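Local coordinates for carbohydrate deacetylase Agd3 (Neosartorya fumigata, PDB 6NWZ), which probably removes N-acetyl groups from the exopolysaccharide galactosaminogalactan, a de-N-acetylation required for biofilm formation by this fungus, at residues A[473-478]-A[603-608]. Residues are numbered along the deposited sequence; the frame is centred on the assembly and turned at random.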
loop_
_atom_site.group_PDB
_atom_site.type_symbol
_atom_site.label_atom_id
_atom_site.label_comp_id
_atom_site.label_asym_id
_atom_site.label_seq_id
_atom_site.Cartn_x
_atom_site.Cartn_y
_atom_site.Cartn_z
ATOM N N PRO A 473 3.245 7.742 8.416
ATOM C CA PRO A 473 3.758 8.887 7.667
ATOM C C PRO A 473 4.965 9.494 8.370
ATOM O O PRO A 473 5.209 9.272 9.556
ATOM C CB PRO A 473 2.575 9.859 7.663
ATOM C CG PRO A 473 1.890 9.577 8.968
ATOM C CD PRO A 473 2.040 8.088 9.196
ATOM N N TYR A 474 5.731 10.260 7.599
ATOM C CA TYR A 474 6.868 10.999 8.124
ATOM C C TYR A 474 6.396 12.353 8.641
ATOM O O TYR A 474 5.515 12.981 8.050
ATOM C CB TYR A 474 7.939 11.176 7.043
ATOM C CG TYR A 474 9.024 12.172 7.391
ATOM C CD1 TYR A 474 10.123 11.796 8.151
ATOM C CD2 TYR A 474 8.951 13.490 6.952
ATOM C CE1 TYR A 474 11.117 12.709 8.472
ATOM C CE2 TYR A 474 9.940 14.409 7.269
ATOM C CZ TYR A 474 11.021 14.013 8.027
ATOM O OH TYR A 474 12.004 14.926 8.341
ATOM N N PHE A 475 6.973 12.790 9.755
ATOM C CA PHE A 475 6.623 14.066 10.370
ATOM C C PHE A 475 7.834 14.986 10.314
ATOM O O PHE A 475 8.921 14.620 10.777
ATOM C CB PHE A 475 6.148 13.875 11.810
ATOM C CG PHE A 475 4.824 13.174 11.921
ATOM C CD1 PHE A 475 3.642 13.856 11.669
ATOM C CD2 PHE A 475 4.759 11.830 12.258
ATOM C CE1 PHE A 475 2.416 13.217 11.763
ATOM C CE2 PHE A 475 3.535 11.180 12.353
ATOM C CZ PHE A 475 2.362 11.877 12.106
ATOM N N THR A 476 7.643 16.173 9.745
ATOM C CA THR A 476 8.743 17.112 9.579
ATOM C C THR A 476 9.250 17.590 10.934
ATOM O O THR A 476 8.505 17.666 11.915
ATOM C CB THR A 476 8.302 18.307 8.735
ATOM O OG1 THR A 476 7.311 19.058 9.448
ATOM C CG2 THR A 476 7.723 17.835 7.415
ATOM N N THR A 477 10.539 17.913 10.981
ATOM C CA THR A 477 11.186 18.355 12.202
ATOM C C THR A 477 11.905 19.671 11.951
ATOM O O THR A 477 12.290 19.980 10.819
ATOM C CB THR A 477 12.182 17.315 12.712
ATOM O OG1 THR A 477 13.259 17.195 11.776
ATOM C CG2 THR A 477 11.503 15.962 12.864
ATOM N N VAL A 478 12.080 20.447 13.024
ATOM C CA VAL A 478 12.793 21.715 12.913
ATOM C C VAL A 478 14.230 21.476 12.472
ATOM O O VAL A 478 14.806 22.267 11.713
ATOM C CB VAL A 478 12.729 22.484 14.249
ATOM C CG1 VAL A 478 13.538 23.763 14.167
ATOM C CG2 VAL A 478 11.291 22.794 14.611
ATOM N N ALA A 603 -4.315 8.072 11.954
ATOM C CA ALA A 603 -4.987 7.187 12.898
ATOM C C ALA A 603 -4.225 5.878 13.069
ATOM O O ALA A 603 -4.121 5.356 14.186
ATOM C CB ALA A 603 -6.418 6.921 12.439
ATOM N N ARG A 604 -3.694 5.329 11.975
ATOM C CA ARG A 604 -2.855 4.138 12.082
ATOM C C ARG A 604 -1.658 4.403 12.980
ATOM O O ARG A 604 -1.333 3.597 13.861
ATOM C CB ARG A 604 -2.392 3.690 10.697
ATOM C CG ARG A 604 -1.269 2.658 10.725
ATOM C CD ARG A 604 -1.746 1.352 11.336
ATOM N NE ARG A 604 -0.642 0.532 11.823
ATOM C CZ ARG A 604 -0.211 -0.577 11.231
ATOM N NH1 ARG A 604 -0.791 -1.009 10.121
ATOM N NH2 ARG A 604 0.798 -1.258 11.753
ATOM N N TYR A 605 -0.995 5.541 12.779
ATOM C CA TYR A 605 0.173 5.867 13.587
ATOM C C TYR A 605 -0.201 6.050 15.052
ATOM O O TYR A 605 0.555 5.654 15.947
ATOM C CB TYR A 605 0.850 7.123 13.038
ATOM C CG TYR A 605 1.879 7.717 13.968
ATOM C CD1 TYR A 605 3.174 7.219 14.015
ATOM C CD2 TYR A 605 1.555 8.780 14.804
ATOM C CE1 TYR A 605 4.117 7.761 14.869
ATOM C CE2 TYR A 605 2.491 9.327 15.661
ATOM C CZ TYR A 605 3.769 8.815 15.688
ATOM O OH TYR A 605 4.698 9.362 16.540
ATOM N N GLN A 606 -1.371 6.635 15.319
ATOM C CA GLN A 606 -1.731 6.966 16.694
ATOM C C GLN A 606 -2.151 5.732 17.483
ATOM O O GLN A 606 -1.669 5.510 18.599
ATOM C CB GLN A 606 -2.835 8.020 16.707
ATOM C CG GLN A 606 -2.341 9.417 16.380
ATOM C CD GLN A 606 -3.431 10.458 16.497
ATOM O OE1 GLN A 606 -4.618 10.131 16.524
ATOM N NE2 GLN A 606 -3.035 11.721 16.575
ATOM N N ARG A 607 -3.041 4.908 16.920
ATOM C CA ARG A 607 -3.477 3.709 17.629
ATOM C C ARG A 607 -2.344 2.713 17.840
ATOM O O ARG A 607 -2.437 1.871 18.738
ATOM C CB ARG A 607 -4.630 3.029 16.887
ATOM C CG ARG A 607 -4.260 2.446 15.540
ATOM C CD ARG A 607 -5.407 1.625 14.978
ATOM N NE ARG A 607 -5.131 1.176 13.618
ATOM C CZ ARG A 607 -5.482 1.852 12.529
ATOM N NH1 ARG A 607 -6.125 3.004 12.646
ATOM N NH2 ARG A 607 -5.188 1.379 11.328
ATOM N N ASP A 608 -1.282 2.783 17.034
ATOM C CA ASP A 608 -0.124 1.926 17.263
ATOM C C ASP A 608 0.655 2.339 18.506
ATOM O O ASP A 608 1.464 1.551 19.005
ATOM C CB ASP A 608 0.798 1.935 16.041
ATOM C CG ASP A 608 0.248 1.125 14.875
ATOM O OD1 ASP A 608 -0.809 0.470 15.027
ATOM O OD2 ASP A 608 0.880 1.144 13.796
#
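F475 meets Y605 in an edge-to-face (T-shaped) aromatic pair that joins a short strand of the deacetylase domain to the C-terminal part of helix 594-607. Strand 474-475 runs antiparallel to strand 487-492 in the mixed sheet of this domain, and residues 473-478 touch residues 603-608 through side chains. The ring geometry supports the assignment: the F475 and Y605 centroids are 5.2 Å apart and the planes are inclined at 57°, so the T is tilted, not perpendicular. F475 supplies the edge. Its CE2 stands over the centre of one face of Y605, with CE2 of F475 3.9 Å from CE2 of Y605 and 4.1 Å from CZ of Y605. The torsions explain the meeting. F475 carries CG opposite its own carbonyl carbon, while Y605 swings CG opposite its backbone N (chi1 167°), which sends the phenol ring off the helix toward the strand. P473 adds a smaller apolar contact at the root of the tyrosine, CD of P473 lying 4.1 Å from CB of Y605; the CA atoms of P473 and Y605 are also the nearest CA pair of the two segments, 7.6 Å apart. F601 and L602, one turn back on the same helix, touch P473 and F475 respectively and extend the apolar seam, and W472 sets a second edge-to-face pair against Y605. The metal sites lie elsewhere, so this is structural packing between strand and helix. Within 603-608 there is also a salt bridge: the carboxylate of D608, which also accepts a bond from W472 NE1, is met on its syn side by R604, whose NE reaches OD2 of D608 at 2.6 Å with an N-H...O angle of 165°.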